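Local coordinates for protein putative hydrolase (Bacteroides ovatus, PDB 4HBS) that is of unknown function but is a putative hydrolase with a five-bladed beta-propeller fold, possibly acting on carbohydrates, at residues D42-A47 with G105-N110; I99-P104 with A205-L210; D226-W229 with H235-L238. All coordinates share one frame; numbering follows the deposited sequence.

Contact 1: D42-A47 with G105-N110; sequences DLKYNA and GEKDEN
The Tyr45 ring receives Glu106 at its edge: OE2 lies close to the ring plane on the hydroxyl side, and Asp42 OD1 also sits in plane at an edge of the ring. The carboxylate is turned steeply against the ring, the two planes standing 77° apart, and the side chains cross at about a right angle. Tyr45 OH donates to Glu106 OE2 over 2.9 Å, meeting that oxygen on its anti side, 27° out of the carboxylate plane. Gln102 is a further partner of the hydroxyl, and OE2 has a second one in a bound glycerol.

OE1 faces the lysine. Lys44 CG runs anti to the backbone N (chi1 -167°); this extended start puts CD 3.7 Å from Glu106 OE1, and the bends beyond it bring NZ to 3.5 Å from the same oxygen. Lys107 NZ comes within 3.5 Å of Lys44 NZ as the two chains cross at a slant. With an alanine here instead of Glu106, the Tyr45 hydroxyl would probably lose its acceptor and Lys44 would face Lys107 without this carboxylate beside them.

Asp42 caps the helix through OD1, which accepts from Tyr45 N at 3.0 Å. Lys44 and Tyr45 are successive residues of its first turn: OE2 takes the phenol's hydrogen bond, while OE1 adds a longer, secondary ion pair to an amine already held by Glu21.

Contact 2: I99-P104 with A205-L210; sequences IMVQTP and ATYMKL
Val101 CG2 is the centre of the tight part, touching Met208 CG at 3.7 Å and Tyr207 CE2 at 3.9 Å. The methyl approaches the tyrosine at its edge, near the ring plane, so this is methyl-to-edge packing and not a CH-pi contact over the face. The other methyl, CG1, reaches the same ring atom, Tyr207 CE2, at 4.1 Å. Val101 CG1 lies anti to the backbone N (chi1 -179°) and CG2 anti to the carbonyl carbon, a setting that directs both branches at the loop. Met208, modelled as selenomethionine, bends at chi2 (-59°), which turns SE away from the valine: CG makes the contact, and SE is 5.2 Å from Val101 CG2.

In the five-bladed propeller this is a junction of consecutive blades. Strand 98-102 belongs to one four-stranded antiparallel sheet, and 205-210 lies in the connection between strands 187-197 and 210-218 of the next. That connection folds as a type II turn from Thr206 to Lys209, closed by Lys209 N to Thr206 O at 3.2 Å. Of its two middle residues, Met208 points at the strand, and Tyr207 brings its ring edge over to it. Phe72 of strand 71-75 also packs on Met208.

Looser is the flank at Ile99, whose CD1 comes only to 4.3 Å from Met208 O. The polar end of Tyr207 looks past Val101 to Asp68 and Asn70, which hydrogen-bond its OH. Toward solvent, Lys209 is partly exposed, its side chain not modelled beyond CB, and Ala205 beside the turn is exposed.

Contact 3: D226-W229 with H235-L238; sequences DTMW and HIYL
A beta hairpin opens the five-stranded antiparallel blade, strand 227-230 turning back into strand 236-242; the two short segments run at 151°. Trp229 and Tyr237 form a hydrogen-bonded pair: Tyr237 N gives to Trp229 O at 2.7 Å with a nearly straight N-H...O angle of 168°, and Trp229 N gives to Tyr237 O at 2.9 Å, more bent at 146°. Next to it, Met228 and Leu238 are a non-hydrogen-bonded pair, where Met228 CA approaches Tyr237 O at 3.2 Å in a CA-H...O contact.

On the face carrying Met228 (modelled as selenomethionine) and Leu238, the two side chains lie alongside each other, pointing the same way. Met228 CG meets Leu238 CD2 at 3.7 Å and, diagonally across and at a slant, Ile236 CG2 at 3.7 Å. The opposite face bears Trp229 and Tyr237, their CD1 atoms 4.2 Å apart. Tyr237 CG stands anti to its carbonyl carbon, beside its own N, which leaves Trp229 O at the ring edge.

Trp229 NE1 bonds Asp231 and Tyr237 OH bonds Asp233 (both in the turn) and Arg250 of strand 245-251. Between the segments polarity thus stays with the backbone, while turn carboxylates tie down the indole and phenol.

Overall arrangement
Contacts 1 and 2 are joined directly, since strand 98-102 runs on through 103-104 into the 105-110 loop, and their segments alternate along the chain. Although their centres are 18 Å apart, Tyr45 OH and Gln102 NE2 come to 2.9 Å, as do Asn110 ND2 and Thr103 OG1, both probable hydrogen bonds. Contact 3 stands apart: its nearest atoms are about 13 Å from contact 2 and about 18 Å from contact 1, across the chain's centre from the latter. Contact 2 bridges two blades, whereas contact 3 lies within the following one. No active site is identified; the glycerol about 3 Å from the Glu106 side chain, probably from the crystallisation liquor, may mark a pocket at contact 1.

Contact 1: D42-A47 with G105-N110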
ATOM      1  N   ASP A  42     -12.033 -10.625  -4.869  1.00 43.14           N
ATOM      2  CA  ASP A  42     -12.547  -9.714  -5.909  1.00 44.09           C
ATOM      3  C   ASP A  42     -11.919 -10.150  -7.256  1.00 48.64           C
ATOM      4  O   ASP A  42     -10.766  -9.810  -7.537  1.00 47.35           O
ATOM      5  CB  ASP A  42     -12.251  -8.228  -5.572  1.00 45.89           C
ATOM      6  CG  ASP A  42     -12.966  -7.226  -6.461  1.00 58.60           C
ATOM      7  OD1 ASP A  42     -13.209  -7.545  -7.639  1.00 59.81           O
ATOM      8  OD2 ASP A  42     -13.283  -6.121  -5.973  1.00 66.45           O
ATOM      9  N   LEU A  43     -12.672 -10.929  -8.076  1.00 45.86           N
ATOM     10  CA  LEU A  43     -12.144 -11.439  -9.343  1.00 44.86           C
ATOM     11  C   LEU A  43     -12.110 -10.349 -10.402  1.00 51.02           C
ATOM     12  O   LEU A  43     -11.301 -10.451 -11.326  1.00 51.64           O
ATOM     13  CB  LEU A  43     -12.929 -12.646  -9.844  1.00 45.14           C
ATOM     14  CG  LEU A  43     -13.152 -13.808  -8.851  1.00 48.26           C
ATOM     15  CD1 LEU A  43     -13.831 -14.958  -9.541  1.00 49.27           C
ATOM     16  CD2 LEU A  43     -11.850 -14.276  -8.215  1.00 45.65           C
ATOM     17  N   LYS A  44     -12.960  -9.292 -10.265  1.00 47.28           N
ATOM     18  CA  LYS A  44     -12.979  -8.147 -11.197  1.00 46.92           C
ATOM     19  C   LYS A  44     -11.659  -7.400 -11.116  1.00 50.21           C
ATOM     20  O   LYS A  44     -11.080  -7.065 -12.150  1.00 51.28           O
ATOM     21  CB  LYS A  44     -14.138  -7.188 -10.843  1.00 49.37           C
ATOM     22  CG  LYS A  44     -14.475  -6.137 -11.880  1.00 45.53           C
ATOM     23  CD  LYS A  44     -15.597  -5.223 -11.367  1.00 43.74           C
ATOM     24  CE  LYS A  44     -16.759  -5.105 -12.318  1.00 59.88           C
ATOM     25  NZ  LYS A  44     -16.512  -4.128 -13.417  1.00 73.08           N
ATOM     26  N   TYR A  45     -11.180  -7.131  -9.871  1.00 44.06           N
ATOM     27  CA  TYR A  45      -9.923  -6.410  -9.653  1.00 41.02           C
ATOM     28  C   TYR A  45      -8.756  -7.317  -9.930  1.00 44.67           C
ATOM     29  O   TYR A  45      -7.836  -6.884 -10.594  1.00 45.37           O
ATOM     30  CB  TYR A  45      -9.848  -5.767  -8.264  1.00 40.02           C
ATOM     31  CG  TYR A  45     -10.459  -4.387  -8.296  1.00 41.20           C
ATOM     32  CD1 TYR A  45     -11.826  -4.218  -8.477  1.00 43.21           C
ATOM     33  CD2 TYR A  45      -9.656  -3.254  -8.337  1.00 42.03           C
ATOM     34  CE1 TYR A  45     -12.386  -2.952  -8.628  1.00 43.78           C
ATOM     35  CE2 TYR A  45     -10.201  -1.984  -8.515  1.00 44.11           C
ATOM     36  CZ  TYR A  45     -11.567  -1.836  -8.687  1.00 50.20           C
ATOM     37  OH  TYR A  45     -12.083  -0.570  -8.889  1.00 47.61           O
ATOM     38  N   ASN A  46      -8.808  -8.592  -9.533  1.00 40.66           N
ATOM     39  CA  ASN A  46      -7.734  -9.530  -9.880  1.00 39.61           C
ATOM     40  C   ASN A  46      -7.539  -9.557 -11.411  1.00 45.14           C
ATOM     41  O   ASN A  46      -6.401  -9.615 -11.864  1.00 44.69           O
ATOM     42  CB  ASN A  46      -8.032 -10.941  -9.353  1.00 36.98           C
ATOM     43  CG  ASN A  46      -7.918 -11.062  -7.857  1.00 54.55           C
ATOM     44  OD1 ASN A  46      -7.675 -10.083  -7.153  1.00 53.33           O
ATOM     45  ND2 ASN A  46      -8.090 -12.262  -7.324  1.00 42.51           N
ATOM     46  N   ALA A  47      -8.644  -9.434 -12.201  1.00 42.67           N
ATOM     47  CA  ALA A  47      -8.584  -9.410 -13.669  1.00 42.51           C
ATOM     48  C   ALA A  47      -8.020  -8.099 -14.162  1.00 46.76           C
ATOM     49  O   ALA A  47      -7.217  -8.111 -15.099  1.00 47.59           O
ATOM     50  CB  ALA A  47      -9.960  -9.634 -14.268  1.00 44.09           C
ATOM     51  N   GLY A 105     -15.254   3.598 -14.386  1.00 58.28           N
ATOM     52  CA  GLY A 105     -15.543   2.649 -15.466  1.00 58.39           C
ATOM     53  C   GLY A 105     -15.221   1.200 -15.148  1.00 61.12           C
ATOM     54  O   GLY A 105     -15.983   0.303 -15.515  1.00 61.85           O
ATOM     55  N   GLU A 106     -14.066   0.964 -14.494  1.00 55.22           N
ATOM     56  CA  GLU A 106     -13.562  -0.356 -14.080  1.00 53.05           C
ATOM     57  C   GLU A 106     -13.278  -1.333 -15.269  1.00 57.50           C
ATOM     58  O   GLU A 106     -13.385  -2.561 -15.121  1.00 57.24           O
ATOM     59  CB  GLU A 106     -14.477  -0.998 -13.033  1.00 53.77           C
ATOM     60  CG  GLU A 106     -14.429  -0.272 -11.710  1.00 56.04           C
ATOM     61  CD  GLU A 106     -15.252  -0.940 -10.632  1.00 73.56           C
ATOM     62  OE1 GLU A 106     -16.276  -1.582 -10.966  1.00 67.44           O
ATOM     63  OE2 GLU A 106     -14.883  -0.795  -9.444  1.00 65.23           O
ATOM     64  N   LYS A 107     -12.825  -0.775 -16.406  1.00 54.04           N
ATOM     65  CA  LYS A 107     -12.351  -1.521 -17.575  1.00 53.66           C
ATOM     66  C   LYS A 107     -10.822  -1.212 -17.670  1.00 55.92           C
ATOM     67  O   LYS A 107     -10.375  -0.277 -17.009  1.00 54.87           O
ATOM     68  CB  LYS A 107     -13.138  -1.116 -18.848  1.00 57.66           C
ATOM     69  CG  LYS A 107     -14.679  -1.223 -18.751  1.00 66.16           C
ATOM     70  CD  LYS A 107     -15.214  -2.658 -18.492  1.00 76.45           C
ATOM     71  CE  LYS A 107     -16.154  -2.761 -17.289  1.00 88.97           C
ATOM     72  NZ  LYS A 107     -16.397  -4.175 -16.865  1.00 92.30           N
ATOM     73  N   ASP A 108     -10.015  -1.979 -18.434  1.00 51.70           N
ATOM     74  CA  ASP A 108      -8.567  -1.701 -18.503  1.00 50.28           C
ATOM     75  C   ASP A 108      -8.282  -0.326 -19.060  1.00 55.99           C
ATOM     76  O   ASP A 108      -7.319   0.316 -18.639  1.00 55.64           O
ATOM     77  CB  ASP A 108      -7.802  -2.734 -19.326  1.00 52.18           C
ATOM     78  CG  ASP A 108      -6.313  -2.725 -18.982  1.00 65.39           C
ATOM     79  OD1 ASP A 108      -5.927  -3.361 -17.945  1.00 63.59           O
ATOM     80  OD2 ASP A 108      -5.543  -2.014 -19.682  1.00 72.04           O
ATOM     81  N   GLU A 109      -9.116   0.130 -20.010  1.00 54.47           N
ATOM     82  CA  GLU A 109      -9.026   1.474 -20.589  1.00 55.23           C
ATOM     83  C   GLU A 109      -9.023   2.566 -19.505  1.00 58.95           C
ATOM     84  O   GLU A 109      -8.518   3.657 -19.762  1.00 60.03           O
ATOM     85  CB  GLU A 109     -10.178   1.737 -21.601  1.00 58.64           C
ATOM     86  CG  GLU A 109     -11.592   1.497 -21.078  1.00 72.42           C
ATOM     87  CD  GLU A 109     -12.739   1.700 -22.058  1.00102.88           C
ATOM     88  OE1 GLU A 109     -12.480   2.003 -23.246  1.00106.26           O
ATOM     89  OE2 GLU A 109     -13.906   1.535 -21.633  1.00 98.06           O
ATOM     90  N   ASN A 110      -9.593   2.281 -18.308  1.00 53.82           N
ATOM     91  CA  ASN A 110      -9.667   3.240 -17.215  1.00 52.95           C
ATOM     92  C   ASN A 110      -8.393   3.293 -16.366  1.00 55.73           C
ATOM     93  O   ASN A 110      -8.230   4.254 -15.627  1.00 56.23           O
ATOM     94  CB  ASN A 110     -10.866   2.951 -16.339  1.00 51.84           C
ATOM     95  CG  ASN A 110     -12.170   3.068 -17.095  1.00 63.27           C
ATOM     96  OD1 ASN A 110     -12.770   2.069 -17.515  1.00 52.74           O
ATOM     97  ND2 ASN A 110     -12.607   4.295 -17.339  1.00 51.47           N
TER

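Contact 2: I99-P104 with A205-L210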
ATOM      1  N   ILE A  99       3.382   5.290 -11.014  1.00 41.87           N
ATOM      2  CA  ILE A  99       2.047   5.691 -10.613  1.00 41.21           C
ATOM      3  C   ILE A  99       1.064   5.467 -11.766  1.00 43.96           C
ATOM      4  O   ILE A  99       1.452   5.208 -12.914  1.00 44.73           O
ATOM      5  CB  ILE A  99       2.026   7.160 -10.085  1.00 45.16           C
ATOM      6  CG1 ILE A  99       2.307   8.188 -11.214  1.00 46.07           C
ATOM      7  CG2 ILE A  99       3.004   7.325  -8.894  1.00 45.33           C
ATOM      8  CD1 ILE A  99       2.312   9.659 -10.806  1.00 48.53           C
HETATM    9  N   MSE A 100      -0.210   5.543 -11.424  1.00 39.01           N
HETATM   10  CA  MSE A 100      -1.329   5.349 -12.344  1.00 38.41           C
HETATM   11  C   MSE A 100      -2.562   6.087 -11.807  1.00 44.46           C
HETATM   12  O   MSE A 100      -2.637   6.350 -10.606  1.00 43.55           O
HETATM   13  CB  MSE A 100      -1.590   3.825 -12.472  1.00 38.52           C
HETATM   14  CG  MSE A 100      -2.796   3.427 -13.327  1.00 43.15           C
HETATM   15 SE   MSE A 100      -4.364   3.146 -12.297  0.75 47.69          SE
HETATM   16  CE  MSE A 100      -3.964   1.519 -11.653  1.00 42.87           C
ATOM     17  N   VAL A 101      -3.494   6.458 -12.701  1.00 43.99           N
ATOM     18  CA  VAL A 101      -4.767   7.102 -12.343  1.00 45.13           C
ATOM     19  C   VAL A 101      -5.889   6.230 -12.861  1.00 49.92           C
ATOM     20  O   VAL A 101      -5.928   5.961 -14.057  1.00 50.15           O
ATOM     21  CB  VAL A 101      -4.936   8.553 -12.890  1.00 49.95           C
ATOM     22  CG1 VAL A 101      -6.278   9.126 -12.445  1.00 50.58           C
ATOM     23  CG2 VAL A 101      -3.797   9.465 -12.447  1.00 49.53           C
ATOM     24  N   GLN A 102      -6.798   5.797 -11.980  1.00 46.42           N
ATOM     25  CA  GLN A 102      -7.966   5.014 -12.367  1.00 46.71           C
ATOM     26  C   GLN A 102      -9.125   5.954 -12.502  1.00 53.91           C
ATOM     27  O   GLN A 102      -9.434   6.643 -11.533  1.00 54.86           O
ATOM     28  CB  GLN A 102      -8.282   3.955 -11.320  1.00 46.86           C
ATOM     29  CG  GLN A 102      -9.551   3.142 -11.594  1.00 53.78           C
ATOM     30  CD  GLN A 102      -9.939   2.259 -10.449  1.00 65.01           C
ATOM     31  OE1 GLN A 102      -9.331   2.271  -9.387  1.00 61.23           O
ATOM     32  NE2 GLN A 102     -11.000   1.511 -10.622  1.00 59.85           N
ATOM     33  N   THR A 103      -9.797   5.972 -13.669  1.00 51.38           N
ATOM     34  CA  THR A 103     -10.973   6.814 -13.900  1.00 52.41           C
ATOM     35  C   THR A 103     -12.236   5.976 -13.711  1.00 58.09           C
ATOM     36  O   THR A 103     -12.164   4.753 -13.814  1.00 56.49           O
ATOM     37  CB  THR A 103     -10.926   7.397 -15.316  1.00 55.27           C
ATOM     38  OG1 THR A 103     -10.821   6.318 -16.255  1.00 55.52           O
ATOM     39  CG2 THR A 103      -9.786   8.370 -15.501  1.00 50.34           C
ATOM     40  N   PRO A 104     -13.427   6.586 -13.506  1.00 57.30           N
ATOM     41  CA  PRO A 104     -14.654   5.767 -13.382  1.00 57.80           C
ATOM     42  C   PRO A 104     -14.906   4.877 -14.612  1.00 62.79           C
ATOM     43  O   PRO A 104     -14.744   5.359 -15.738  1.00 64.06           O
ATOM     44  CB  PRO A 104     -15.756   6.820 -13.224  1.00 60.84           C
ATOM     45  CG  PRO A 104     -15.062   8.007 -12.671  1.00 64.54           C
ATOM     46  CD  PRO A 104     -13.728   8.021 -13.331  1.00 59.28           C
ATOM     47  N   ALA A 205      -0.709  17.129 -19.816  1.00 68.49           N
ATOM     48  CA  ALA A 205       0.624  17.517 -19.403  1.00 66.76           C
ATOM     49  C   ALA A 205       0.604  17.957 -17.923  1.00 68.81           C
ATOM     50  O   ALA A 205       1.520  17.631 -17.176  1.00 67.78           O
ATOM     51  CB  ALA A 205       1.122  18.644 -20.283  1.00 69.28           C
ATOM     52  N   THR A 206      -0.467  18.651 -17.500  1.00 65.06           N
ATOM     53  CA  THR A 206      -0.611  19.156 -16.136  1.00 64.32           C
ATOM     54  C   THR A 206      -1.066  18.094 -15.117  1.00 66.22           C
ATOM     55  O   THR A 206      -0.579  18.104 -13.988  1.00 64.76           O
ATOM     56  CB  THR A 206      -1.601  20.347 -16.127  1.00 72.75           C
ATOM     57  OG1 THR A 206      -2.811  19.993 -16.805  1.00 72.07           O
ATOM     58  CG2 THR A 206      -1.018  21.572 -16.796  1.00 72.09           C
ATOM     59  N   TYR A 207      -2.009  17.211 -15.495  1.00 61.98           N
ATOM     60  CA  TYR A 207      -2.590  16.225 -14.571  1.00 59.87           C
ATOM     61  C   TYR A 207      -1.587  15.204 -14.010  1.00 62.21           C
ATOM     62  O   TYR A 207      -0.983  14.428 -14.765  1.00 62.05           O
ATOM     63  CB  TYR A 207      -3.746  15.473 -15.218  1.00 60.88           C
ATOM     64  CG  TYR A 207      -4.676  14.889 -14.185  1.00 61.46           C
ATOM     65  CD1 TYR A 207      -5.664  15.667 -13.590  1.00 65.07           C
ATOM     66  CD2 TYR A 207      -4.517  13.588 -13.734  1.00 59.37           C
ATOM     67  CE1 TYR A 207      -6.501  15.145 -12.611  1.00 64.48           C
ATOM     68  CE2 TYR A 207      -5.348  13.058 -12.758  1.00 59.22           C
ATOM     69  CZ  TYR A 207      -6.346  13.837 -12.205  1.00 66.42           C
ATOM     70  OH  TYR A 207      -7.177  13.311 -11.250  1.00 67.49           O
HETATM   71  N   MSE A 208      -1.496  15.168 -12.652  1.00 56.42           N
HETATM   72  CA  MSE A 208      -0.605  14.325 -11.850  1.00 53.89           C
HETATM   73  C   MSE A 208       0.886  14.616 -12.145  1.00 58.53           C
HETATM   74  O   MSE A 208       1.744  13.760 -11.903  1.00 57.72           O
HETATM   75  CB  MSE A 208      -0.937  12.822 -11.990  1.00 54.47           C
HETATM   76  CG  MSE A 208      -1.909  12.315 -10.930  1.00 60.65           C
HETATM   77 SE   MSE A 208      -1.311  12.542  -9.072  0.75 67.29          SE
HETATM   78  CE  MSE A 208      -2.970  12.587  -8.277  1.00 64.49           C
ATOM     79  N   LYS A 209       1.204  15.860 -12.574  1.00 56.03           N
ATOM     80  CA  LYS A 209       2.585  16.267 -12.796  1.00 55.45           C
ATOM     81  C   LYS A 209       3.151  16.626 -11.434  1.00 60.51           C
ATOM     82  O   LYS A 209       2.435  17.226 -10.622  1.00 60.09           O
ATOM     83  CB  LYS A 209       2.694  17.453 -13.786  1.00 58.72           C
ATOM     84  N   LEU A 210       4.417  16.233 -11.164  1.00 57.72           N
ATOM     85  CA  LEU A 210       5.100  16.557  -9.906  1.00 57.69           C
ATOM     86  C   LEU A 210       5.415  18.074  -9.881  1.00 63.16           C
ATOM     87  O   LEU A 210       6.333  18.521 -10.575  1.00 64.27           O
ATOM     88  CB  LEU A 210       6.385  15.712  -9.783  1.00 56.96           C
ATOM     89  CG  LEU A 210       7.261  15.877  -8.530  1.00 62.44           C
ATOM     90  CD1 LEU A 210       6.500  15.570  -7.269  1.00 62.64           C
ATOM     91  CD2 LEU A 210       8.445  14.939  -8.594  1.00 64.53           C
TER

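Contact 3: D226-W229 with H235-L238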
ATOM      1  N   ASP A 226       3.790   6.148   6.439  1.00 54.14           N
ATOM      2  CA  ASP A 226       3.669   5.043   5.466  1.00 52.35           C
ATOM      3  C   ASP A 226       2.173   4.747   5.239  1.00 55.15           C
ATOM      4  O   ASP A 226       1.771   4.402   4.126  1.00 55.44           O
ATOM      5  CB  ASP A 226       4.415   3.795   5.942  1.00 53.70           C
ATOM      6  CG  ASP A 226       5.929   3.864   5.846  1.00 66.49           C
ATOM      7  OD1 ASP A 226       6.441   4.629   4.997  1.00 65.57           O
ATOM      8  OD2 ASP A 226       6.605   3.140   6.611  1.00 77.07           O
ATOM      9  N   THR A 227       1.368   4.886   6.320  1.00 49.28           N
ATOM     10  CA  THR A 227      -0.089   4.871   6.317  1.00 47.71           C
ATOM     11  C   THR A 227      -0.494   6.172   7.019  1.00 50.23           C
ATOM     12  O   THR A 227       0.312   6.761   7.754  1.00 49.47           O
ATOM     13  CB  THR A 227      -0.683   3.617   6.955  1.00 51.66           C
ATOM     14  OG1 THR A 227      -0.515   3.681   8.370  1.00 55.12           O
ATOM     15  CG2 THR A 227      -0.095   2.347   6.384  1.00 44.96           C
HETATM   16  N   MSE A 228      -1.722   6.625   6.774  1.00 45.47           N
HETATM   17  CA  MSE A 228      -2.235   7.871   7.321  1.00 44.70           C
HETATM   18  C   MSE A 228      -3.690   7.794   7.686  1.00 50.25           C
HETATM   19  O   MSE A 228      -4.395   6.875   7.270  1.00 50.12           O
HETATM   20  CB  MSE A 228      -2.083   8.957   6.268  1.00 46.16           C
HETATM   21  CG  MSE A 228      -0.863   9.777   6.431  1.00 52.04           C
HETATM   22 SE   MSE A 228      -0.414  10.827   4.862  0.75 57.84          SE
HETATM   23  CE  MSE A 228      -1.976  11.063   4.140  1.00 54.64           C
ATOM     24  N   TRP A 229      -4.154   8.802   8.426  1.00 48.56           N
ATOM     25  CA  TRP A 229      -5.561   8.964   8.756  1.00 49.56           C
ATOM     26  C   TRP A 229      -5.875  10.458   8.928  1.00 57.77           C
ATOM     27  O   TRP A 229      -5.420  11.066   9.893  1.00 59.30           O
ATOM     28  CB  TRP A 229      -5.966   8.168  10.006  1.00 48.16           C
ATOM     29  CG  TRP A 229      -7.341   8.530  10.462  1.00 50.29           C
ATOM     30  CD1 TRP A 229      -7.664   9.305  11.536  1.00 54.76           C
ATOM     31  CD2 TRP A 229      -8.543   8.395   9.695  1.00 50.06           C
ATOM     32  NE1 TRP A 229      -9.006   9.597  11.521  1.00 54.95           N
ATOM     33  CE2 TRP A 229      -9.576   9.020  10.421  1.00 55.19           C
ATOM     34  CE3 TRP A 229      -8.859   7.761   8.483  1.00 50.09           C
ATOM     35  CZ2 TRP A 229     -10.902   9.002   9.996  1.00 55.03           C
ATOM     36  CZ3 TRP A 229     -10.177   7.744   8.065  1.00 51.88           C
ATOM     37  CH2 TRP A 229     -11.174   8.394   8.797  1.00 54.12           C
ATOM     38  N   HIS A 235      -6.026  17.131  12.199  1.00 65.59           N
ATOM     39  CA  HIS A 235      -4.674  16.561  12.149  1.00 63.34           C
ATOM     40  C   HIS A 235      -4.654  15.356  11.245  1.00 63.35           C
ATOM     41  O   HIS A 235      -5.615  14.572  11.247  1.00 62.71           O
ATOM     42  CB  HIS A 235      -4.197  16.099  13.534  1.00 64.82           C
ATOM     43  CG  HIS A 235      -4.208  17.136  14.605  1.00 70.69           C
ATOM     44  ND1 HIS A 235      -3.395  18.239  14.541  1.00 73.57           N
ATOM     45  CD2 HIS A 235      -4.833  17.122  15.805  1.00 73.91           C
ATOM     46  CE1 HIS A 235      -3.609  18.912  15.658  1.00 75.18           C
ATOM     47  NE2 HIS A 235      -4.468  18.273  16.452  1.00 75.81           N
ATOM     48  N   ILE A 236      -3.545  15.167  10.511  1.00 56.58           N
ATOM     49  CA  ILE A 236      -3.334  13.980   9.706  1.00 53.43           C
ATOM     50  C   ILE A 236      -2.512  13.079  10.571  1.00 55.00           C
ATOM     51  O   ILE A 236      -1.406  13.456  10.927  1.00 54.94           O
ATOM     52  CB  ILE A 236      -2.636  14.269   8.357  1.00 55.83           C
ATOM     53  CG1 ILE A 236      -3.424  15.249   7.516  1.00 57.91           C
ATOM     54  CG2 ILE A 236      -2.422  12.976   7.590  1.00 54.97           C
ATOM     55  CD1 ILE A 236      -2.554  15.988   6.514  1.00 73.29           C
ATOM     56  N   TYR A 237      -3.033  11.920  10.949  1.00 50.59           N
ATOM     57  CA  TYR A 237      -2.280  10.982  11.775  1.00 49.99           C
ATOM     58  C   TYR A 237      -1.378  10.178  10.863  1.00 52.69           C
ATOM     59  O   TYR A 237      -1.800   9.802   9.776  1.00 52.11           O
ATOM     60  CB  TYR A 237      -3.212  10.116  12.623  1.00 51.55           C
ATOM     61  CG  TYR A 237      -3.790  10.935  13.754  1.00 55.58           C
ATOM     62  CD1 TYR A 237      -4.878  11.774  13.543  1.00 58.62           C
ATOM     63  CD2 TYR A 237      -3.133  11.027  14.977  1.00 57.48           C
ATOM     64  CE1 TYR A 237      -5.336  12.636  14.538  1.00 61.51           C
ATOM     65  CE2 TYR A 237      -3.586  11.877  15.982  1.00 60.44           C
ATOM     66  CZ  TYR A 237      -4.681  12.692  15.753  1.00 68.24           C
ATOM     67  OH  TYR A 237      -5.154  13.497  16.760  1.00 71.97           O
ATOM     68  N   LEU A 238      -0.102  10.031  11.261  1.00 48.48           N
ATOM     69  CA  LEU A 238       0.968   9.370  10.512  1.00 46.30           C
ATOM     70  C   LEU A 238       1.471   8.186  11.329  1.00 50.74           C
ATOM     71  O   LEU A 238       1.928   8.400  12.450  1.00 52.94           O
ATOM     72  CB  LEU A 238       2.109  10.382  10.279  1.00 46.21           C
ATOM     73  CG  LEU A 238       1.703  11.794   9.884  1.00 50.53           C
ATOM     74  CD1 LEU A 238       2.751  12.775  10.313  1.00 51.30           C
ATOM     75  CD2 LEU A 238       1.446  11.878   8.416  1.00 51.25           C
TER